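Local coordinates for DNA repair protein RAD2 (Saccharomyces cerevisiae, PDB 4Q0Z), which cuts single-stranded DNA as a magnesium-dependent endonuclease and is essential for the incision step of nucleotide excision repair, at residues 199-204 and 217-222; 268-273 and 302-307; 334-339 and 353-358. All coordinates share one frame; numbering follows the deposited sequence.

The three contacts are spread along an elongated catalytic core, each closing before the next begins. Contact 1, partly buried, lies in the I-domain, on the mixed sheet that the N-domain and I-domain build together; its chemistry is mainly polar, two backbone bonds of a strand pair and a threonine bonded to the start of a helix. Contacts 2 and 3 lie on opposite sides of the chain's centre, their own centres about 59 Å apart, and share no element. Contact 2, also partly buried, sets a helix against a loop, with a leucine against aromatic rings and polar bonds at both flanks. Contact 3, the buried one, joins two C-terminal helices through leucines, with an aspartate carboxylate against a leucine methyl.

Contact 1. Residues 199-204 and 217-222; sequences GGTKIY and YDAESI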
ATOM      1  N   GLY A 199      -4.093   2.099 -31.735  1.00 14.88           N
ATOM      2  CA  GLY A 199      -5.018   2.916 -32.506  1.00 15.36           C
ATOM      3  C   GLY A 199      -6.481   2.476 -32.488  1.00 14.87           C
ATOM      4  O   GLY A 199      -7.275   2.877 -33.330  1.00 22.39           O
ATOM      5  N   GLY A 200      -6.858   1.666 -31.513  1.00 14.07           N
ATOM      6  CA  GLY A 200      -8.245   1.264 -31.412  1.00 14.34           C
ATOM      7  C   GLY A 200      -9.150   2.307 -30.776  1.00 18.69           C
ATOM      8  O   GLY A 200      -8.705   3.274 -30.129  1.00 16.16           O
ATOM      9  N   THR A 201     -10.445   2.096 -30.954  1.00  7.74           N
ATOM     10  CA  THR A 201     -11.440   2.902 -30.276  1.00 10.75           C
ATOM     11  C   THR A 201     -12.729   2.090 -30.266  1.00 12.86           C
ATOM     12  O   THR A 201     -12.745   0.981 -30.801  1.00 11.72           O
ATOM     13  CB  THR A 201     -11.618   4.281 -30.967  1.00 11.38           C
ATOM     14  OG1 THR A 201     -12.599   5.046 -30.259  1.00 17.65           O
ATOM     15  CG2 THR A 201     -12.003   4.130 -32.477  1.00  6.18           C
ATOM     16  N   LYS A 202     -13.787   2.630 -29.665  1.00 11.17           N
ATOM     17  CA  LYS A 202     -15.079   1.949 -29.577  1.00 14.29           C
ATOM     18  C   LYS A 202     -14.900   0.550 -28.983  1.00 16.57           C
ATOM     19  O   LYS A 202     -15.173  -0.475 -29.609  1.00 11.93           O
ATOM     20  CB  LYS A 202     -15.748   1.886 -30.941  1.00 12.93           C
ATOM     21  CG  LYS A 202     -16.080   3.240 -31.513  1.00 11.04           C
ATOM     22  CD  LYS A 202     -16.778   3.082 -32.865  1.00 22.10           C
ATOM     23  CE  LYS A 202     -17.577   4.334 -33.233  1.00 21.78           C
ATOM     24  NZ  LYS A 202     -17.691   4.548 -34.713  1.00 30.83           N
ATOM     25  N   ILE A 203     -14.420   0.553 -27.752  1.00 14.82           N
ATOM     26  CA  ILE A 203     -14.003  -0.623 -27.059  1.00  6.04           C
ATOM     27  C   ILE A 203     -15.117  -0.993 -26.128  1.00 15.14           C
ATOM     28  O   ILE A 203     -15.651  -0.137 -25.416  1.00 14.52           O
ATOM     29  CB  ILE A 203     -12.731  -0.323 -26.247  1.00 14.37           C
ATOM     30  CG1 ILE A 203     -11.630   0.162 -27.189  1.00 11.96           C
ATOM     31  CG2 ILE A 203     -12.269  -1.541 -25.501  1.00 10.37           C
ATOM     32  CD1 ILE A 203     -11.415  -0.796 -28.347  1.00 14.00           C
ATOM     33  N   TYR A 204     -15.488  -2.270 -26.154  1.00 14.76           N
ATOM     34  CA  TYR A 204     -16.490  -2.787 -25.245  1.00 12.68           C
ATOM     35  C   TYR A 204     -15.822  -3.729 -24.255  1.00 12.97           C
ATOM     36  O   TYR A 204     -15.394  -4.826 -24.610  1.00 16.85           O
ATOM     37  CB  TYR A 204     -17.583  -3.483 -26.029  1.00 11.04           C
ATOM     38  CG  TYR A 204     -18.393  -2.541 -26.881  1.00 14.76           C
ATOM     39  CD1 TYR A 204     -17.940  -2.133 -28.143  1.00 13.51           C
ATOM     40  CD2 TYR A 204     -19.621  -2.053 -26.428  1.00 15.18           C
ATOM     41  CE1 TYR A 204     -18.692  -1.260 -28.932  1.00  7.35           C
ATOM     42  CE2 TYR A 204     -20.373  -1.179 -27.197  1.00 13.21           C
ATOM     43  CZ  TYR A 204     -19.910  -0.797 -28.449  1.00 12.53           C
ATOM     44  OH  TYR A 204     -20.671   0.054 -29.196  1.00 17.13           O
ATOM     45  N   TYR A 217     -15.707   2.494 -24.222  1.00 15.32           N
ATOM     46  CA  TYR A 217     -14.630   3.475 -24.210  1.00 10.34           C
ATOM     47  C   TYR A 217     -14.367   3.894 -25.636  1.00 13.78           C
ATOM     48  O   TYR A 217     -14.519   3.082 -26.555  1.00 17.93           O
ATOM     49  CB  TYR A 217     -13.348   2.862 -23.635  1.00 10.55           C
ATOM     50  CG  TYR A 217     -13.425   2.441 -22.182  1.00 12.00           C
ATOM     51  CD1 TYR A 217     -13.950   1.197 -21.818  1.00 13.14           C
ATOM     52  CD2 TYR A 217     -12.948   3.279 -21.167  1.00 16.60           C
ATOM     53  CE1 TYR A 217     -14.021   0.802 -20.490  1.00 11.50           C
ATOM     54  CE2 TYR A 217     -13.009   2.894 -19.822  1.00 14.60           C
ATOM     55  CZ  TYR A 217     -13.541   1.659 -19.496  1.00 20.43           C
ATOM     56  OH  TYR A 217     -13.622   1.298 -18.176  1.00 13.12           O
ATOM     57  N   ASP A 218     -13.967   5.146 -25.840  1.00 15.75           N
ATOM     58  CA  ASP A 218     -13.558   5.590 -27.180  1.00 11.72           C
ATOM     59  C   ASP A 218     -12.445   6.644 -27.090  1.00 14.66           C
ATOM     60  O   ASP A 218     -12.281   7.302 -26.063  1.00 12.82           O
ATOM     61  CB  ASP A 218     -14.754   6.114 -27.980  1.00 21.45           C
ATOM     62  CG  ASP A 218     -15.231   7.474 -27.488  1.00 27.02           C
ATOM     63  OD1 ASP A 218     -14.576   8.479 -27.826  1.00 28.28           O
ATOM     64  OD2 ASP A 218     -16.245   7.541 -26.757  1.00 40.34           O
ATOM     65  N   ALA A 219     -11.698   6.797 -28.178  1.00  9.96           N
ATOM     66  CA  ALA A 219     -10.495   7.619 -28.189  1.00 17.87           C
ATOM     67  C   ALA A 219     -10.797   9.087 -27.933  1.00 17.74           C
ATOM     68  O   ALA A 219     -10.031   9.770 -27.261  1.00 20.81           O
ATOM     69  CB  ALA A 219      -9.765   7.470 -29.530  1.00 15.98           C
ATOM     70  N   GLU A 220     -11.903   9.575 -28.484  1.00 19.13           N
ATOM     71  CA  GLU A 220     -12.230  10.991 -28.365  1.00 14.38           C
ATOM     72  C   GLU A 220     -12.630  11.379 -26.925  1.00 19.51           C
ATOM     73  O   GLU A 220     -12.222  12.424 -26.444  1.00 21.14           O
ATOM     74  CB  GLU A 220     -13.281  11.412 -29.394  1.00 11.12           C
ATOM     75  CG  GLU A 220     -12.748  11.568 -30.834  1.00 22.87           C
ATOM     76  CD  GLU A 220     -12.381  10.243 -31.527  1.00 27.21           C
ATOM     77  OE1 GLU A 220     -13.215   9.303 -31.570  1.00 20.83           O
ATOM     78  OE2 GLU A 220     -11.245  10.146 -32.044  1.00 27.79           O
ATOM     79  N   SER A 221     -13.406  10.537 -26.241  1.00 16.25           N
ATOM     80  CA  SER A 221     -13.768  10.803 -24.849  1.00 22.85           C
ATOM     81  C   SER A 221     -12.534  10.826 -23.958  1.00 17.76           C
ATOM     82  O   SER A 221     -12.404  11.655 -23.063  1.00 25.51           O
ATOM     83  CB  SER A 221     -14.739   9.743 -24.342  1.00 14.25           C
ATOM     84  OG  SER A 221     -15.852   9.694 -25.206  1.00 20.88           O
ATOM     85  N   ILE A 222     -11.617   9.915 -24.233  1.00 15.70           N
ATOM     86  CA  ILE A 222     -10.342   9.895 -23.546  1.00 22.98           C
ATOM     87  C   ILE A 222      -9.506  11.151 -23.850  1.00 23.94           C
ATOM     88  O   ILE A 222      -8.941  11.750 -22.930  1.00 13.57           O
ATOM     89  CB  ILE A 222      -9.584   8.596 -23.856  1.00 10.97           C
ATOM     90  CG1 ILE A 222     -10.253   7.432 -23.106  1.00 12.44           C
ATOM     91  CG2 ILE A 222      -8.117   8.724 -23.489  1.00 13.00           C
ATOM     92  CD1 ILE A 222      -9.926   6.097 -23.687  1.00  7.08           C
TER
HETATM   93  O   HOH W   1     -13.989   7.040 -31.368  1.00 31.00           O
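Ile203 and Tyr217 pair through their backbones: Ile203 N donates to Tyr217 O at 2.8 Å and Tyr217 N donates to Ile203 O at 2.9 Å, both in the carbonyl plane. This is an antiparallel hydrogen-bonded pair, and CB of Ile203 and CB of Tyr217 lie together on one face of the sheet. Lys202 also faces Tyr217, which makes a G1 beta bulge.

Beyond the bulge, Thr201 OG1 accepts from Ala219 N at 2.9 Å with an N-H...O angle of 163°. The hydroxyl lies anti to the Thr201 backbone N (chi1 -179°), a rotation that carries it to the first turn of helix 219-226. There a water lies 2.7 Å from Thr201 OG1; its link to Glu220 OE1 is too short to be trusted and remains doubtful.

Asp218, whose CB lies 3.3 Å from Thr201 OG1, turns its carboxylate away to cap that helix. Its OD1 takes Ser221 N at 2.8 Å from above the carboxylate plane, and its OD2 takes Ser221 OG at 2.7 Å on the syn side. With an alanine here both carboxylate acceptors are gone, which would probably leave Ser221 N without its capping mate and the Ser221 hydroxyl free to turn. Further out, Tyr217 OH bonds to Glu215, while Ile203 packs on helix 194-197.

The arrangement is a beta hairpin, 203-205 with 213-217, carrying a G1 bulge and running into an N-capped helix, within the mixed sheet of the PIN-like nuclease fold of the XPG/RAD2 family.

Contact 2. Residues 268-273 and 302-307; sequences NFKDWY and IILDDD
Tyr273 and Phe269 turn their rings toward one methyl group, Leu304 CD1. It lies 3.7 Å from Phe269 CE2 and 3.7 Å from Tyr273 CD2, oblique to both rings, so the one methyl touches two aromatics at a slant. At the edge of the Tyr273 ring, near its plane, lies Ile302 O, and the hydroxyl of the same ring donates to it: Tyr273 OH to Ile302 O is 3.1 Å, with the donor tilted 18° from the carbonyl plane. The phenol thus meets the loop in two ways, by ring carbon and by hydroxyl.

Lys270 runs along the other flank of Leu304, the two side chains sliding past each other in opposite directions. Lys270 CG comes within 4.0 Å of Leu304 CB. A bend at chi3 (67°) then turns the end of the lysine, and Lys270 NZ donates to Asp305 O at 3.2 Å from above the carbonyl plane. The ammonium is held further by Phe308 O and by a water that accepts from Lys270 NZ at 2.7 Å and donates to Asp306 OD1. Asp305 OD1 accepts from Asp307 N at 2.7 Å, an Asx turn in the loop just beyond the lysine's carbonyl partner.

Phe269 also meets the Phe263 ring and, with Tyr273, packs on Leu297 of helix 288-299. Helix 266-275 thus uses the same two rings against helix 288-299 and against the loop 302-307, which leads on to helix 311-318, while Leu304 reaches further to Leu248.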
ATOM      1  N   ASN A 268      10.956  15.826 -22.821  1.00 14.23           N
ATOM      2  CA  ASN A 268      11.006  16.978 -21.929  1.00 20.64           C
ATOM      3  C   ASN A 268      11.181  16.561 -20.480  1.00 27.20           C
ATOM      4  O   ASN A 268      11.784  17.273 -19.690  1.00 29.76           O
ATOM      5  CB  ASN A 268       9.738  17.825 -22.036  1.00 18.53           C
ATOM      6  CG  ASN A 268       9.545  18.420 -23.415  1.00 30.14           C
ATOM      7  OD1 ASN A 268      10.484  18.516 -24.203  1.00 27.45           O
ATOM      8  ND2 ASN A 268       8.316  18.822 -23.714  1.00 29.67           N
ATOM      9  N   PHE A 269      10.627  15.407 -20.143  1.00 23.79           N
ATOM     10  CA  PHE A 269      10.699  14.877 -18.804  1.00 18.95           C
ATOM     11  C   PHE A 269      12.140  14.448 -18.577  1.00 24.63           C
ATOM     12  O   PHE A 269      12.738  14.797 -17.553  1.00 17.33           O
ATOM     13  CB  PHE A 269       9.698  13.711 -18.646  1.00 12.91           C
ATOM     14  CG  PHE A 269       9.913  12.859 -17.417  1.00 14.09           C
ATOM     15  CD1 PHE A 269       9.853  13.409 -16.144  1.00 21.25           C
ATOM     16  CD2 PHE A 269      10.128  11.502 -17.539  1.00 17.18           C
ATOM     17  CE1 PHE A 269      10.037  12.619 -15.016  1.00 16.38           C
ATOM     18  CE2 PHE A 269      10.314  10.706 -16.416  1.00 29.17           C
ATOM     19  CZ  PHE A 269      10.265  11.263 -15.154  1.00 16.37           C
ATOM     20  N   LYS A 270      12.720  13.743 -19.548  1.00 16.17           N
ATOM     21  CA  LYS A 270      14.122  13.354 -19.404  1.00 25.90           C
ATOM     22  C   LYS A 270      15.043  14.578 -19.349  1.00 29.89           C
ATOM     23  O   LYS A 270      15.935  14.643 -18.511  1.00 26.90           O
ATOM     24  CB  LYS A 270      14.595  12.376 -20.481  1.00 17.31           C
ATOM     25  CG  LYS A 270      16.056  11.978 -20.255  1.00 29.47           C
ATOM     26  CD  LYS A 270      16.557  10.900 -21.189  1.00 16.42           C
ATOM     27  CE  LYS A 270      16.618  11.392 -22.609  1.00 35.65           C
ATOM     28  NZ  LYS A 270      17.115  10.336 -23.531  1.00 26.09           N
ATOM     29  N   ASP A 271      14.814  15.547 -20.231  1.00 20.60           N
ATOM     30  CA  ASP A 271      15.607  16.773 -20.229  1.00 24.23           C
ATOM     31  C   ASP A 271      15.539  17.491 -18.878  1.00 23.20           C
ATOM     32  O   ASP A 271      16.559  17.911 -18.357  1.00 25.20           O
ATOM     33  CB  ASP A 271      15.204  17.714 -21.381  1.00 20.64           C
ATOM     34  CG  ASP A 271      15.612  17.175 -22.744  1.00 22.98           C
ATOM     35  OD1 ASP A 271      16.360  16.180 -22.784  1.00 31.44           O
ATOM     36  OD2 ASP A 271      15.186  17.733 -23.777  1.00 32.77           O
ATOM     37  N   TRP A 272      14.348  17.612 -18.303  1.00 20.88           N
ATOM     38  CA  TRP A 272      14.217  18.262 -17.003  1.00 22.46           C
ATOM     39  C   TRP A 272      14.993  17.505 -15.915  1.00 25.88           C
ATOM     40  O   TRP A 272      15.657  18.111 -15.066  1.00 28.54           O
ATOM     41  CB  TRP A 272      12.750  18.412 -16.599  1.00 22.31           C
ATOM     42  CG  TRP A 272      12.539  18.609 -15.110  1.00 23.88           C
ATOM     43  CD1 TRP A 272      12.524  19.799 -14.428  1.00 15.24           C
ATOM     44  CD2 TRP A 272      12.290  17.585 -14.133  1.00 13.65           C
ATOM     45  NE1 TRP A 272      12.303  19.577 -13.083  1.00 16.96           N
ATOM     46  CE2 TRP A 272      12.159  18.229 -12.874  1.00 26.89           C
ATOM     47  CE3 TRP A 272      12.199  16.192 -14.192  1.00 11.10           C
ATOM     48  CZ2 TRP A 272      11.917  17.524 -11.692  1.00 24.46           C
ATOM     49  CZ3 TRP A 272      11.961  15.488 -13.008  1.00 17.86           C
ATOM     50  CH2 TRP A 272      11.819  16.157 -11.781  1.00 23.47           C
ATOM     51  N   TYR A 273      14.921  16.184 -15.950  1.00 18.83           N
ATOM     52  CA  TYR A 273      15.602  15.397 -14.934  1.00 35.54           C
ATOM     53  C   TYR A 273      17.113  15.656 -15.009  1.00 22.96           C
ATOM     54  O   TYR A 273      17.747  15.944 -14.003  1.00 26.05           O
ATOM     55  CB  TYR A 273      15.262  13.921 -15.119  1.00 18.50           C
ATOM     56  CG  TYR A 273      15.718  12.989 -14.020  1.00 23.72           C
ATOM     57  CD1 TYR A 273      15.537  13.298 -12.679  1.00 24.59           C
ATOM     58  CD2 TYR A 273      16.293  11.767 -14.336  1.00 30.87           C
ATOM     59  CE1 TYR A 273      15.942  12.413 -11.682  1.00 18.25           C
ATOM     60  CE2 TYR A 273      16.698  10.888 -13.361  1.00 22.64           C
ATOM     61  CZ  TYR A 273      16.523  11.206 -12.037  1.00 31.95           C
ATOM     62  OH  TYR A 273      16.939  10.291 -11.085  1.00 35.31           O
ATOM     63  N   ILE A 302      16.296   5.866 -10.109  1.00 22.46           N
ATOM     64  CA  ILE A 302      15.894   5.838 -11.505  1.00 24.16           C
ATOM     65  C   ILE A 302      16.975   6.358 -12.434  1.00 23.59           C
ATOM     66  O   ILE A 302      17.501   7.449 -12.255  1.00 32.01           O
ATOM     67  CB  ILE A 302      14.583   6.622 -11.732  1.00 21.56           C
ATOM     68  CG1 ILE A 302      13.402   5.865 -11.104  1.00 17.53           C
ATOM     69  CG2 ILE A 302      14.336   6.862 -13.225  1.00 13.71           C
ATOM     70  CD1 ILE A 302      13.197   4.444 -11.654  1.00 15.62           C
ATOM     71  N   ILE A 303      17.308   5.557 -13.431  1.00 28.18           N
ATOM     72  CA  ILE A 303      18.147   6.024 -14.512  1.00 23.18           C
ATOM     73  C   ILE A 303      17.291   6.181 -15.776  1.00 32.89           C
ATOM     74  O   ILE A 303      16.568   5.258 -16.163  1.00 29.41           O
ATOM     75  CB  ILE A 303      19.319   5.055 -14.766  1.00 25.27           C
ATOM     76  CG1 ILE A 303      20.307   5.104 -13.602  1.00 31.55           C
ATOM     77  CG2 ILE A 303      20.024   5.396 -16.062  1.00 19.52           C
ATOM     78  CD1 ILE A 303      21.490   4.156 -13.748  1.00 28.08           C
ATOM     79  N   LEU A 304      17.352   7.362 -16.392  1.00 16.26           N
ATOM     80  CA  LEU A 304      16.780   7.587 -17.721  1.00 18.74           C
ATOM     81  C   LEU A 304      17.905   7.663 -18.759  1.00 26.20           C
ATOM     82  O   LEU A 304      18.596   8.685 -18.869  1.00 27.34           O
ATOM     83  CB  LEU A 304      15.927   8.865 -17.740  1.00 16.86           C
ATOM     84  CG  LEU A 304      14.788   8.929 -16.707  1.00 27.18           C
ATOM     85  CD1 LEU A 304      13.989  10.226 -16.837  1.00 15.42           C
ATOM     86  CD2 LEU A 304      13.853   7.711 -16.806  1.00 20.20           C
ATOM     87  N   ASP A 305      18.101   6.579 -19.509  1.00 25.06           N
ATOM     88  CA  ASP A 305      19.227   6.505 -20.444  1.00 18.17           C
ATOM     89  C   ASP A 305      18.878   6.911 -21.881  1.00 22.29           C
ATOM     90  O   ASP A 305      17.840   7.521 -22.131  1.00 34.25           O
ATOM     91  CB  ASP A 305      19.911   5.125 -20.402  1.00 15.73           C
ATOM     92  CG  ASP A 305      19.012   3.975 -20.928  1.00 31.07           C
ATOM     93  OD1 ASP A 305      18.164   4.191 -21.823  1.00 28.95           O
ATOM     94  OD2 ASP A 305      19.175   2.830 -20.443  1.00 34.38           O
ATOM     95  N   ASP A 306      19.752   6.556 -22.819  1.00 34.56           N
ATOM     96  CA  ASP A 306      19.607   6.979 -24.205  1.00 27.20           C
ATOM     97  C   ASP A 306      18.461   6.266 -24.917  1.00 34.29           C
ATOM     98  O   ASP A 306      18.045   6.693 -25.986  1.00 47.06           O
ATOM     99  CB  ASP A 306      20.917   6.773 -24.969  1.00 42.65           C
ATOM    100  CG  ASP A 306      22.056   7.626 -24.425  1.00 55.79           C
ATOM    101  OD1 ASP A 306      21.880   8.860 -24.321  1.00 50.69           O
ATOM    102  OD2 ASP A 306      23.126   7.062 -24.099  1.00 46.25           O
ATOM    103  N   ASP A 307      17.949   5.188 -24.329  1.00 30.53           N
ATOM    104  CA  ASP A 307      16.809   4.472 -24.918  1.00 37.47           C
ATOM    105  C   ASP A 307      15.497   4.932 -24.284  1.00 32.79           C
ATOM    106  O   ASP A 307      14.485   4.228 -24.333  1.00 36.97           O
ATOM    107  CB  ASP A 307      16.953   2.940 -24.768  1.00 38.21           C
ATOM    108  CG  ASP A 307      18.115   2.366 -25.581  1.00 64.12           C
ATOM    109  OD1 ASP A 307      18.305   2.780 -26.748  1.00 66.55           O
ATOM    110  OD2 ASP A 307      18.840   1.495 -25.049  1.00 56.50           O
TER
HETATM  111  O   HOH W   2      19.778  10.345 -22.858  1.00 28.15           O

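Contact 3. Residues 334-339 and 353-358; sequences PDLDML and KSDEIL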
ATOM      1  N   PRO A 334     -26.041 -20.917 -37.313  1.00 13.60           N
ATOM      2  CA  PRO A 334     -25.512 -22.062 -36.577  1.00 14.62           C
ATOM      3  C   PRO A 334     -26.067 -23.368 -37.152  1.00 24.43           C
ATOM      4  O   PRO A 334     -27.257 -23.442 -37.468  1.00 24.06           O
ATOM      5  CB  PRO A 334     -26.024 -21.838 -35.146  1.00 17.52           C
ATOM      6  CG  PRO A 334     -26.434 -20.391 -35.088  1.00 25.27           C
ATOM      7  CD  PRO A 334     -26.914 -20.079 -36.483  1.00 19.88           C
ATOM      8  N   ASP A 335     -25.205 -24.371 -37.297  1.00 21.55           N
ATOM      9  CA  ASP A 335     -25.582 -25.681 -37.848  1.00 19.31           C
ATOM     10  C   ASP A 335     -25.953 -26.654 -36.723  1.00 15.71           C
ATOM     11  O   ASP A 335     -25.073 -27.245 -36.087  1.00 23.89           O
ATOM     12  CB  ASP A 335     -24.394 -26.227 -38.642  1.00 27.08           C
ATOM     13  CG  ASP A 335     -24.730 -27.460 -39.442  1.00 23.08           C
ATOM     14  OD1 ASP A 335     -25.531 -28.306 -38.975  1.00 27.07           O
ATOM     15  OD2 ASP A 335     -24.160 -27.585 -40.543  1.00 30.57           O
ATOM     16  N   LEU A 336     -27.243 -26.821 -36.469  1.00 13.78           N
ATOM     17  CA  LEU A 336     -27.673 -27.659 -35.343  1.00 25.99           C
ATOM     18  C   LEU A 336     -27.112 -29.085 -35.383  1.00 27.18           C
ATOM     19  O   LEU A 336     -26.560 -29.569 -34.382  1.00 20.00           O
ATOM     20  CB  LEU A 336     -29.200 -27.697 -35.227  1.00 20.74           C
ATOM     21  CG  LEU A 336     -29.756 -28.457 -34.022  1.00 27.45           C
ATOM     22  CD1 LEU A 336     -29.143 -27.927 -32.746  1.00 22.84           C
ATOM     23  CD2 LEU A 336     -31.286 -28.368 -33.967  1.00 14.25           C
ATOM     24  N   ASP A 337     -27.238 -29.745 -36.535  1.00 20.46           N
ATOM     25  CA  ASP A 337     -26.772 -31.121 -36.661  1.00 23.06           C
ATOM     26  C   ASP A 337     -25.280 -31.222 -36.361  1.00 20.24           C
ATOM     27  O   ASP A 337     -24.850 -32.148 -35.670  1.00 19.99           O
ATOM     28  CB  ASP A 337     -27.088 -31.719 -38.051  1.00 21.23           C
ATOM     29  CG  ASP A 337     -28.578 -31.733 -38.361  1.00 24.50           C
ATOM     30  OD1 ASP A 337     -29.395 -31.509 -37.440  1.00 22.20           O
ATOM     31  OD2 ASP A 337     -28.933 -31.958 -39.535  1.00 27.22           O
ATOM     32  N   MET A 338     -24.484 -30.281 -36.873  1.00 14.47           N
ATOM     33  CA  MET A 338     -23.040 -30.344 -36.610  1.00 19.18           C
ATOM     34  C   MET A 338     -22.650 -29.913 -35.193  1.00 18.20           C
ATOM     35  O   MET A 338     -21.629 -30.351 -34.666  1.00 24.29           O
ATOM     36  CB  MET A 338     -22.236 -29.571 -37.653  1.00 15.56           C
ATOM     37  CG  MET A 338     -22.403 -30.114 -39.078  1.00 23.83           C
ATOM     38  SD  MET A 338     -21.888 -31.836 -39.253  1.00 29.09           S
ATOM     39  CE  MET A 338     -20.098 -31.714 -39.179  1.00 14.63           C
ATOM     40  N   LEU A 339     -23.464 -29.069 -34.568  1.00 21.87           N
ATOM     41  CA  LEU A 339     -23.181 -28.660 -33.194  1.00 21.29           C
ATOM     42  C   LEU A 339     -23.544 -29.780 -32.224  1.00 23.45           C
ATOM     43  O   LEU A 339     -22.814 -30.029 -31.254  1.00 19.62           O
ATOM     44  CB  LEU A 339     -23.898 -27.354 -32.848  1.00 18.93           C
ATOM     45  CG  LEU A 339     -23.309 -26.095 -33.507  1.00 20.14           C
ATOM     46  CD1 LEU A 339     -24.332 -24.980 -33.575  1.00 25.82           C
ATOM     47  CD2 LEU A 339     -22.070 -25.591 -32.763  1.00 21.67           C
ATOM     48  N   LYS A 353     -29.654 -32.330 -25.000  1.00 33.92           N
ATOM     49  CA  LYS A 353     -28.990 -31.371 -24.124  1.00 37.50           C
ATOM     50  C   LYS A 353     -28.494 -30.156 -24.910  1.00 38.91           C
ATOM     51  O   LYS A 353     -28.644 -29.017 -24.462  1.00 42.41           O
ATOM     52  CB  LYS A 353     -27.837 -32.027 -23.368  1.00 39.80           C
ATOM     53  CG  LYS A 353     -27.095 -31.076 -22.462  1.00 32.68           C
ATOM     54  CD  LYS A 353     -26.047 -31.782 -21.628  1.00 42.72           C
ATOM     55  CE  LYS A 353     -25.337 -30.795 -20.700  1.00 38.41           C
ATOM     56  NZ  LYS A 353     -24.342 -31.471 -19.825  1.00 37.20           N
ATOM     57  N   SER A 354     -27.915 -30.400 -26.083  1.00 27.45           N
ATOM     58  CA  SER A 354     -27.511 -29.315 -26.967  1.00 25.77           C
ATOM     59  C   SER A 354     -28.720 -28.582 -27.533  1.00 34.17           C
ATOM     60  O   SER A 354     -28.706 -27.361 -27.663  1.00 41.08           O
ATOM     61  CB  SER A 354     -26.596 -29.812 -28.092  1.00 20.71           C
ATOM     62  OG  SER A 354     -25.301 -30.099 -27.583  1.00 33.80           O
ATOM     63  N   ASP A 355     -29.773 -29.327 -27.846  1.00 29.49           N
ATOM     64  CA  ASP A 355     -30.970 -28.737 -28.430  1.00 23.18           C
ATOM     65  C   ASP A 355     -31.614 -27.698 -27.501  1.00 34.20           C
ATOM     66  O   ASP A 355     -32.052 -26.633 -27.944  1.00 33.43           O
ATOM     67  CB  ASP A 355     -31.984 -29.831 -28.759  1.00 30.42           C
ATOM     68  CG  ASP A 355     -31.658 -30.574 -30.056  1.00 42.58           C
ATOM     69  OD1 ASP A 355     -30.512 -30.476 -30.549  1.00 26.62           O
ATOM     70  OD2 ASP A 355     -32.561 -31.266 -30.581  1.00 46.01           O
ATOM     71  N   GLU A 356     -31.653 -28.028 -26.215  1.00 27.76           N
ATOM     72  CA  GLU A 356     -32.315 -27.227 -25.194  1.00 32.68           C
ATOM     73  C   GLU A 356     -31.750 -25.812 -25.139  1.00 37.31           C
ATOM     74  O   GLU A 356     -32.473 -24.854 -24.898  1.00 40.43           O
ATOM     75  CB  GLU A 356     -32.155 -27.910 -23.836  1.00 34.06           C
ATOM     76  CG  GLU A 356     -33.014 -27.340 -22.731  1.00 59.02           C
ATOM     77  CD  GLU A 356     -32.834 -28.092 -21.426  1.00 79.42           C
ATOM     78  OE1 GLU A 356     -32.202 -29.175 -21.444  1.00 74.10           O
ATOM     79  OE2 GLU A 356     -33.316 -27.598 -20.384  1.00 82.20           O
ATOM     80  N   ILE A 357     -30.452 -25.697 -25.386  1.00 33.68           N
ATOM     81  CA  ILE A 357     -29.785 -24.413 -25.452  1.00 18.95           C
ATOM     82  C   ILE A 357     -29.782 -23.820 -26.858  1.00 30.50           C
ATOM     83  O   ILE A 357     -30.108 -22.656 -27.047  1.00 39.49           O
ATOM     84  CB  ILE A 357     -28.323 -24.542 -25.025  1.00 22.87           C
ATOM     85  CG1 ILE A 357     -28.220 -25.098 -23.609  1.00 22.99           C
ATOM     86  CG2 ILE A 357     -27.615 -23.195 -25.132  1.00 30.75           C
ATOM     87  CD1 ILE A 357     -26.787 -25.164 -23.109  1.00 29.92           C
ATOM     88  N   LEU A 358     -29.404 -24.620 -27.847  1.00 30.63           N
ATOM     89  CA  LEU A 358     -29.160 -24.080 -29.175  1.00 34.97           C
ATOM     90  C   LEU A 358     -30.432 -23.709 -29.940  1.00 41.52           C
ATOM     91  O   LEU A 358     -30.449 -22.718 -30.669  1.00 40.28           O
ATOM     92  CB  LEU A 358     -28.293 -25.041 -29.996  1.00 24.86           C
ATOM     93  CG  LEU A 358     -26.870 -25.252 -29.476  1.00 21.08           C
ATOM     94  CD1 LEU A 358     -26.179 -26.311 -30.304  1.00 34.46           C
ATOM     95  CD2 LEU A 358     -26.062 -23.949 -29.470  1.00 24.63           C
TER
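Leu336 reaches toward helix 351-361, and its path can be followed outward from CB. With CG anti to the backbone N (chi1 -176°), the side chain extends toward the facing helix. CG comes within 4.1 Å of Asp355 OD1. At the branch, CD1 makes the nearer approach, 3.6 Å to Asp355 OD1, and also meets Leu358 CB at 4.1 Å, whereas CD2 reaches the same Asp355 oxygen at 4.1 Å. Both methyls of the fork therefore rest near one carboxylate oxygen; the leucine and the aspartate cross at about a right angle. The carboxylate has a polar partner in Arg340, one turn on from Leu336, which forms a salt bridge with Asp355 OD2, while the Leu336 methyls merely pack against OD1.

Three residues after Leu336, Leu339 CB lies 3.6 Å from Leu358 CD1, and Leu339 CD1 is 4.0 Å from the same methyl. Leu358 therefore serves both leucines of the facing helix, Leu336 by its CB and Leu339 by its CD1. Behind this layer, Leu339 and Leu358 both touch Phe161 of helix 148-161, and Leu358 also meets Phe58 of helix 52-66.

The start of helix 336-347 is capped by Asp335, whose OD1 accepts from Met338 N at 3.1 Å from above the carboxylate plane. Taken together, 336-347 and 351-361 are two consecutive helices joined by a short loop and packed on each other, with a leucine interface set against helices of the nuclease core.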